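PDB 3V0D: voltage-sensor containing phosphatase from Ciona intestinalis, which probably dephosphorylates phosphoinositide lipids through a PTEN-like phosphatase domain, followed by a C2 domain and controlled by a membrane voltage sensor. Local coordinates for residues A[25-30]-A[57-62]; A[70-75]-A[88-93]; A[202-207]-A[331-336]. The protein carries 1 engineered substitution. One frame throughout, in Å; residues are numbered along the deposited sequence.

Contact 1. Residues A[25-30]-A[57-62]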
# COMPACT_ATOMS: atom_id res chain seq x y z
N LEU A 25 13.59 22.14 2.23
CA LEU A 25 12.54 21.18 2.57
C LEU A 25 12.67 19.87 1.80
O LEU A 25 13.13 19.86 0.66
CB LEU A 25 11.15 21.78 2.30
CG LEU A 25 10.73 22.99 3.15
CD1 LEU A 25 9.47 23.64 2.59
CD2 LEU A 25 10.52 22.60 4.62
N ASP A 26 12.23 18.78 2.44
CA ASP A 26 12.06 17.49 1.78
C ASP A 26 10.73 17.56 1.01
O ASP A 26 9.66 17.31 1.55
CB ASP A 26 12.06 16.37 2.83
CG ASP A 26 12.03 14.97 2.22
OD1 ASP A 26 11.87 14.83 0.99
OD2 ASP A 26 12.25 14.00 2.99
N LEU A 27 10.81 17.93 -0.27
CA LEU A 27 9.65 18.30 -1.06
C LEU A 27 10.08 18.20 -2.50
O LEU A 27 11.17 18.69 -2.87
CB LEU A 27 9.22 19.72 -0.68
CG LEU A 27 7.99 20.33 -1.36
CD1 LEU A 27 7.35 21.38 -0.47
CD2 LEU A 27 8.33 20.94 -2.76
N THR A 28 9.24 17.57 -3.32
CA THR A 28 9.55 17.30 -4.71
C THR A 28 8.38 17.71 -5.58
O THR A 28 7.25 17.27 -5.34
CB THR A 28 9.79 15.78 -4.92
OG1 THR A 28 10.83 15.31 -4.04
CG2 THR A 28 10.12 15.44 -6.38
N TYR A 29 8.64 18.50 -6.63
CA TYR A 29 7.66 18.69 -7.70
C TYR A 29 7.70 17.49 -8.62
O TYR A 29 8.57 17.36 -9.47
CB TYR A 29 7.92 19.98 -8.48
CG TYR A 29 7.47 21.22 -7.75
CD1 TYR A 29 8.29 21.85 -6.82
CD2 TYR A 29 6.20 21.74 -7.97
CE1 TYR A 29 7.88 23.00 -6.16
CE2 TYR A 29 5.77 22.89 -7.32
CZ TYR A 29 6.61 23.52 -6.41
OH TYR A 29 6.22 24.65 -5.75
N VAL A 30 6.80 16.54 -8.39
CA VAL A 30 6.67 15.38 -9.27
C VAL A 30 6.28 15.84 -10.68
O VAL A 30 6.85 15.36 -11.66
CB VAL A 30 5.69 14.36 -8.67
CG1 VAL A 30 5.46 13.19 -9.64
CG2 VAL A 30 6.23 13.84 -7.31
N ARG A 57 4.39 28.16 5.30
CA ARG A 57 4.95 29.35 4.64
C ARG A 57 5.22 29.12 3.15
O ARG A 57 4.95 29.97 2.32
CB ARG A 57 6.22 29.83 5.37
CG ARG A 57 6.78 31.17 4.87
CD ARG A 57 7.93 31.66 5.74
NE ARG A 57 9.17 30.91 5.56
CZ ARG A 57 10.09 31.18 4.63
NH1 ARG A 57 11.21 30.46 4.57
NH2 ARG A 57 9.90 32.17 3.76
N PHE A 58 5.79 27.95 2.82
CA PHE A 58 6.05 27.61 1.44
C PHE A 58 4.79 27.70 0.59
O PHE A 58 4.78 28.32 -0.47
CB PHE A 58 6.65 26.19 1.37
CG PHE A 58 6.94 25.70 -0.03
CD1 PHE A 58 8.21 25.86 -0.59
CD2 PHE A 58 5.94 25.09 -0.80
CE1 PHE A 58 8.47 25.41 -1.88
CE2 PHE A 58 6.19 24.66 -2.11
CZ PHE A 58 7.46 24.82 -2.65
N PHE A 59 3.72 27.04 1.04
CA PHE A 59 2.49 27.02 0.25
C PHE A 59 1.80 28.36 0.14
O PHE A 59 1.35 28.74 -0.94
CB PHE A 59 1.58 25.89 0.74
CG PHE A 59 2.07 24.57 0.27
CD1 PHE A 59 1.87 24.18 -1.05
CD2 PHE A 59 2.81 23.73 1.11
CE1 PHE A 59 2.39 23.01 -1.54
CE2 PHE A 59 3.34 22.55 0.63
CZ PHE A 59 3.12 22.18 -0.70
N LYS A 60 1.77 29.09 1.24
CA LYS A 60 1.16 30.42 1.23
C LYS A 60 1.93 31.39 0.34
O LYS A 60 1.33 32.29 -0.27
CB LYS A 60 1.08 30.95 2.65
CG LYS A 60 0.05 30.20 3.47
CD LYS A 60 -0.02 30.74 4.87
CE LYS A 60 -0.82 29.83 5.76
NZ LYS A 60 -0.32 29.93 7.17
N THR A 61 3.25 31.21 0.25
CA THR A 61 4.13 32.08 -0.54
C THR A 61 4.13 31.72 -2.02
O THR A 61 4.01 32.60 -2.88
CB THR A 61 5.59 32.01 -0.01
OG1 THR A 61 5.61 32.43 1.36
CG2 THR A 61 6.55 32.92 -0.83
N LYS A 62 4.26 30.43 -2.31
CA LYS A 62 4.46 29.95 -3.67
C LYS A 62 3.17 29.64 -4.42
O LYS A 62 3.14 29.67 -5.66
CB LYS A 62 5.36 28.72 -3.68
CG LYS A 62 6.77 28.91 -3.14
CD LYS A 62 7.63 29.71 -4.08
CE LYS A 62 9.10 29.59 -3.71
NZ LYS A 62 9.89 30.46 -4.61
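F58 is the side chain of the 57-62 helix on which L25, L27 and Y29 converge. L27 brings CD1 over one face of the phenyl ring, 4.0 Å from the centroid of F58 and only 16° off the ring normal, which meets the criteria for a CH-pi contact. The approach is tip to tip, with CD1 displaced toward the rim on the CE2 side. Y29 arrives at the ring edge: its OH lies 3.3 Å from F58 CZ, near the phenyl plane, and CE1 of the same tyrosine follows beside it. L25 closes on the root of the side chain, CD1 standing 4.0 Å from F58 CB.

F58 CG is anti to the backbone N (chi1 178°), and the CB of F58 already points toward 25-30. The ring face remote from L27 is taken by K62, one turn later, whose CG sits 4.0 Å above the plane over the centre of the F58 ring. F59 turns one face to F58, with F58 CD2 3.8 Å above the centre of its ring, and L27 CD1 approaches F59 CZ at 4.3 Å. Apart from the hydroxyl oxygen of Y29 at the ring edge, the contact is made by carbon atoms; that hydroxyl finds its polar partner in H63 NE2, just beyond the helix end. Within the helix, R57 O accepts from T61 N and, at 2.7 Å, from T61 OG1, the two donors coming from opposite faces of the carbonyl plane.

Further out, the rings of Y18 and F23 meet F58 edge-to-face. L27, Y29 and F59 all touch I35 of strand 34-41, and L25 and L27 are tied through their backbones to Y18 and R16, so helix 52-62 packs on the edge region of the phosphatase sheet.

Contact 2. Residues A[70-75]-A[88-93]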
# COMPACT_ATOMS: atom_id res chain seq x y z
N TYR A 70 -2.75 16.82 1.15
CA TYR A 70 -3.28 15.51 1.50
C TYR A 70 -2.36 14.84 2.49
O TYR A 70 -1.18 14.59 2.18
CB TYR A 70 -3.42 14.65 0.23
CG TYR A 70 -4.44 15.21 -0.74
CD1 TYR A 70 -4.08 16.14 -1.69
CD2 TYR A 70 -5.78 14.84 -0.64
CE1 TYR A 70 -5.02 16.68 -2.57
CE2 TYR A 70 -6.75 15.39 -1.51
CZ TYR A 70 -6.34 16.31 -2.46
OH TYR A 70 -7.25 16.85 -3.34
N ASN A 71 -2.89 14.58 3.68
CA ASN A 71 -2.17 13.87 4.73
C ASN A 71 -2.61 12.42 4.70
O ASN A 71 -3.77 12.12 5.02
CB ASN A 71 -2.47 14.49 6.10
CG ASN A 71 -1.88 13.70 7.24
OD1 ASN A 71 -1.12 12.76 7.03
ND2 ASN A 71 -2.24 14.05 8.45
N LEU A 72 -1.70 11.52 4.31
CA LEU A 72 -2.02 10.10 4.12
C LEU A 72 -1.74 9.26 5.37
O LEU A 72 -1.81 8.04 5.32
CB LEU A 72 -1.25 9.55 2.94
CG LEU A 72 -1.81 9.83 1.56
CD1 LEU A 72 -2.32 11.24 1.35
CD2 LEU A 72 -0.84 9.40 0.51
N CYS A 73 -1.42 9.90 6.50
CA CYS A 73 -1.01 9.13 7.69
C CYS A 73 -2.18 8.85 8.60
O CYS A 73 -2.77 9.77 9.19
CB CYS A 73 0.01 9.92 8.50
SG CYS A 73 1.51 10.31 7.59
N SER A 74 -2.49 7.58 8.82
CA SER A 74 -3.46 7.25 9.86
C SER A 74 -2.90 7.61 11.24
O SER A 74 -3.67 7.83 12.17
CB SER A 74 -3.83 5.78 9.83
OG SER A 74 -2.68 5.02 10.18
N GLU A 75 -1.58 7.65 11.38
CA GLU A 75 -0.98 7.70 12.71
C GLU A 75 -1.00 9.09 13.32
O GLU A 75 -0.86 9.18 14.54
CB GLU A 75 0.47 7.22 12.62
CG GLU A 75 0.60 5.77 12.16
CD GLU A 75 0.69 5.57 10.64
OE1 GLU A 75 0.98 4.42 10.23
OE2 GLU A 75 0.48 6.52 9.87
N TYR A 88 -6.81 17.53 3.49
CA TYR A 88 -7.68 16.37 3.34
C TYR A 88 -6.93 15.15 3.88
O TYR A 88 -5.80 14.90 3.46
CB TYR A 88 -8.02 16.23 1.87
CG TYR A 88 -8.95 15.09 1.50
CD1 TYR A 88 -10.27 15.35 1.14
CD2 TYR A 88 -8.51 13.78 1.42
CE1 TYR A 88 -11.12 14.33 0.74
CE2 TYR A 88 -9.35 12.75 1.02
CZ TYR A 88 -10.65 13.03 0.68
OH TYR A 88 -11.50 12.04 0.30
N ARG A 89 -7.54 14.40 4.78
CA ARG A 89 -6.88 13.23 5.36
C ARG A 89 -7.34 11.94 4.71
O ARG A 89 -8.53 11.71 4.51
CB ARG A 89 -7.15 13.15 6.89
CG ARG A 89 -6.35 14.18 7.75
CD ARG A 89 -6.34 13.88 9.23
NE ARG A 89 -5.51 12.70 9.56
CZ ARG A 89 -5.30 12.26 10.82
NH1 ARG A 89 -5.86 12.88 11.85
NH2 ARG A 89 -4.55 11.17 11.07
N VAL A 90 -6.38 11.08 4.39
CA VAL A 90 -6.63 9.71 3.95
C VAL A 90 -5.97 8.81 4.99
O VAL A 90 -4.75 8.90 5.19
CB VAL A 90 -6.05 9.42 2.53
CG1 VAL A 90 -6.55 8.08 2.03
CG2 VAL A 90 -6.40 10.52 1.53
N MET A 91 -6.74 7.98 5.68
CA MET A 91 -6.20 7.24 6.83
C MET A 91 -5.55 5.95 6.36
O MET A 91 -6.22 4.94 6.21
CB MET A 91 -7.33 6.97 7.83
CG MET A 91 -7.95 8.26 8.36
SD MET A 91 -6.86 9.25 9.39
CE MET A 91 -7.03 8.41 10.97
N ILE A 92 -4.27 6.00 6.05
CA ILE A 92 -3.53 4.82 5.56
C ILE A 92 -2.46 4.49 6.59
O ILE A 92 -1.68 5.36 7.00
CB ILE A 92 -2.88 5.08 4.19
CG1 ILE A 92 -3.90 5.66 3.18
CG2 ILE A 92 -2.28 3.77 3.67
CD1 ILE A 92 -3.25 6.13 1.90
N ASP A 93 -2.39 3.23 7.02
CA ASP A 93 -1.30 2.82 7.90
C ASP A 93 0.01 2.73 7.11
O ASP A 93 0.01 2.33 5.93
CB ASP A 93 -1.58 1.45 8.50
CG ASP A 93 -2.76 1.41 9.43
OD1 ASP A 93 -3.28 2.45 9.86
OD2 ASP A 93 -3.15 0.27 9.77
O HOH W 1 -4.44 11.19 7.53
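Y70 and Y88, paired across two parallel strands with both side chains on the same face of the mixed sheet, bring their rings together obliquely: the centroids are 5.4 Å apart and the planes inclined by 56°. Y88 CD2 lies at the edge of the Y70 ring, near its plane, while V90 CG2 sits in plane at the edge of the Y88 ring. The other face carries N71 and R89 side by side, their amide and guanidinium planes only 4° from parallel. At the guanidinium edge R89 NH2 donates to C73 O, 2.9 Å long and 161° at the hydrogen, and a water in the same plane accepts from NE. That water also reaches N71 O and C73 O, though its protons cannot serve every acceptor near it.

N71 OD1 accepts from C73 N, two residues on, at 2.9 Å, an Asx turn; its ND2 is held by R76 O. This coincides with a beta bulge: the register moves by one between N71 and C73, so V90 N bonds to N71 O, but I92 N bonds to L72 O and S74 N to I92 O. L72 packs beside V90 and I92, its CG 4.0 Å from I92 CD1.

At the strand ends S74 OG donates to D93 OD1 at 2.7 Å, on the anti lone pair. The same OD1 forms a salt bridge with R231 of the C2 domain, so the serine contact lies where phosphatase and C2 parts meet. E75 OE2 forms a salt bridge with R132, OE1 accepts from D94 N, and I92 O accepts a hydrogen bond from R132, the arginine of the CX5R signature, whose cysteine is an engineered serine here. These oxygens probably orient that arginine, consistent with a second-shell role beside the active-site loop.

Contact 3. Residues A[202-207]-A[331-336]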
# COMPACT_ATOMS: atom_id res chain seq x y z
N LEU A 202 -17.09 -13.13 -0.34
CA LEU A 202 -16.31 -14.37 -0.42
C LEU A 202 -16.00 -14.88 0.97
O LEU A 202 -16.00 -14.13 1.93
CB LEU A 202 -14.94 -14.11 -1.10
CG LEU A 202 -14.89 -13.57 -2.54
CD1 LEU A 202 -13.45 -13.20 -2.90
CD2 LEU A 202 -15.49 -14.58 -3.49
N LYS A 203 -15.70 -16.18 1.07
CA LYS A 203 -15.05 -16.71 2.26
C LYS A 203 -13.74 -17.34 1.87
O LYS A 203 -13.65 -18.01 0.84
CB LYS A 203 -15.93 -17.78 2.94
CG LYS A 203 -17.15 -17.20 3.65
CD LYS A 203 -17.99 -18.31 4.26
CE LYS A 203 -19.20 -17.76 5.02
NZ LYS A 203 -20.00 -18.84 5.68
N VAL A 204 -12.70 -17.18 2.68
CA VAL A 204 -11.48 -17.96 2.47
C VAL A 204 -11.69 -19.37 3.01
O VAL A 204 -12.12 -19.53 4.18
CB VAL A 204 -10.27 -17.31 3.20
CG1 VAL A 204 -9.05 -18.22 3.15
CG2 VAL A 204 -9.94 -15.97 2.59
N THR A 205 -11.43 -20.37 2.18
CA THR A 205 -11.58 -21.76 2.58
C THR A 205 -10.27 -22.54 2.58
O THR A 205 -10.23 -23.66 3.10
CB THR A 205 -12.56 -22.50 1.67
OG1 THR A 205 -12.07 -22.39 0.34
CG2 THR A 205 -13.96 -21.91 1.78
N GLY A 206 -9.20 -21.95 2.05
CA GLY A 206 -7.92 -22.62 2.07
C GLY A 206 -6.77 -21.66 1.83
O GLY A 206 -6.95 -20.58 1.22
N VAL A 207 -5.58 -22.04 2.31
CA VAL A 207 -4.36 -21.33 2.01
C VAL A 207 -3.28 -22.35 1.69
O VAL A 207 -3.17 -23.37 2.39
CB VAL A 207 -3.95 -20.34 3.17
CG1 VAL A 207 -3.85 -21.03 4.57
CG2 VAL A 207 -2.68 -19.58 2.81
N LEU A 331 -4.74 -18.12 -1.84
CA LEU A 331 -5.99 -18.26 -1.10
C LEU A 331 -7.04 -18.86 -1.99
O LEU A 331 -7.19 -18.43 -3.15
CB LEU A 331 -6.51 -16.92 -0.59
CG LEU A 331 -5.57 -16.14 0.32
CD1 LEU A 331 -6.21 -14.81 0.70
CD2 LEU A 331 -5.25 -16.94 1.56
N THR A 332 -7.75 -19.85 -1.47
CA THR A 332 -8.92 -20.43 -2.13
C THR A 332 -10.16 -19.85 -1.47
O THR A 332 -10.20 -19.69 -0.25
CB THR A 332 -8.87 -21.96 -2.00
OG1 THR A 332 -7.65 -22.43 -2.59
CG2 THR A 332 -10.07 -22.64 -2.66
N PHE A 333 -11.19 -19.58 -2.29
CA PHE A 333 -12.42 -18.93 -1.82
C PHE A 333 -13.65 -19.75 -2.16
O PHE A 333 -13.68 -20.45 -3.19
CB PHE A 333 -12.62 -17.58 -2.55
CG PHE A 333 -11.50 -16.60 -2.35
CD1 PHE A 333 -10.67 -16.26 -3.40
CD2 PHE A 333 -11.30 -15.98 -1.12
CE1 PHE A 333 -9.66 -15.33 -3.24
CE2 PHE A 333 -10.29 -15.04 -0.94
CZ PHE A 333 -9.46 -14.73 -2.00
N SER A 334 -14.69 -19.58 -1.35
CA SER A 334 -16.04 -19.93 -1.75
C SER A 334 -16.85 -18.66 -1.96
O SER A 334 -16.57 -17.60 -1.38
CB SER A 334 -16.70 -20.81 -0.69
OG SER A 334 -16.86 -20.10 0.53
N ASP A 335 -17.84 -18.77 -2.83
CA ASP A 335 -18.77 -17.68 -3.13
C ASP A 335 -19.74 -17.54 -1.97
O ASP A 335 -20.44 -18.50 -1.62
CB ASP A 335 -19.50 -18.01 -4.43
CG ASP A 335 -20.72 -17.12 -4.69
OD1 ASP A 335 -20.68 -15.92 -4.39
OD2 ASP A 335 -21.71 -17.63 -5.27
N ALA A 336 -19.84 -16.34 -1.41
CA ALA A 336 -20.57 -16.13 -0.17
C ALA A 336 -21.71 -15.13 -0.31
O ALA A 336 -22.12 -14.49 0.67
CB ALA A 336 -19.63 -15.71 0.94
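L202, V204 and F333 form the apolar centre, on the sheet face that also carries V207 and L331. L202 CD1 rests over the middle of the F333 ring, 3.9 Å from the centroid and 11° off the normal, a CH-pi contact by position and direction. V204 comes obliquely to the same ring, its CG2 3.7 Å from F333 CE2; CG2, anti to the carbonyl carbon, is the branch that touches the ring. Farther along, V207 and L331 run side by side, CG2 of the valine 3.9 Å from L331 CD2. K203 O lies in the plane of the F333 ring, at its edge.

Outward from this layer comes the antiparallel ladder. K203 and S334 exchange two backbone hydrogen bonds. The regular pattern then slips: T205 N reaches T332 O at 2.8 Å and G206 N reaches the same oxygen weakly, so two consecutive residues face one, the definition of a classic beta bulge. T332 N returns to G206 O at 2.9 Å. From the bulge, T205 CG2 touches S334 OG at 3.6 Å, on the face that carries K203 and S334, and the K203 chain extends away from the strand pair at the more polar edge.

F294 and F292, from strand 290-295 of the other sheet, meet F333 and L331, while I227 and M225 meet V204 and V207. The apolar face thus packs against a second antiparallel sheet, the beta-sandwich layout of a C2 domain, here joining its first and last strands.

Contacts 1 and 2 belong to the phosphatase domain and reach the same mixed sheet; their centres are 19 Å apart and their nearest atoms about 8 Å, with helix 52-62 preceding strand 67-73 in the chain. Contact 2 borders the probable active site: the side chain of C73 is about 5 Å from a bound phosphate, which is probably from the crystallisation liquor but may mark the pocket. Contact 3 is in the C2 domain, its centre 31 Å from that of contact 2 and 47 Å from that of contact 1, on the opposite side of the chain's centre from contact 1. The nearest atoms of contacts 2 and 3 are about 18 Å apart, so the two do not touch.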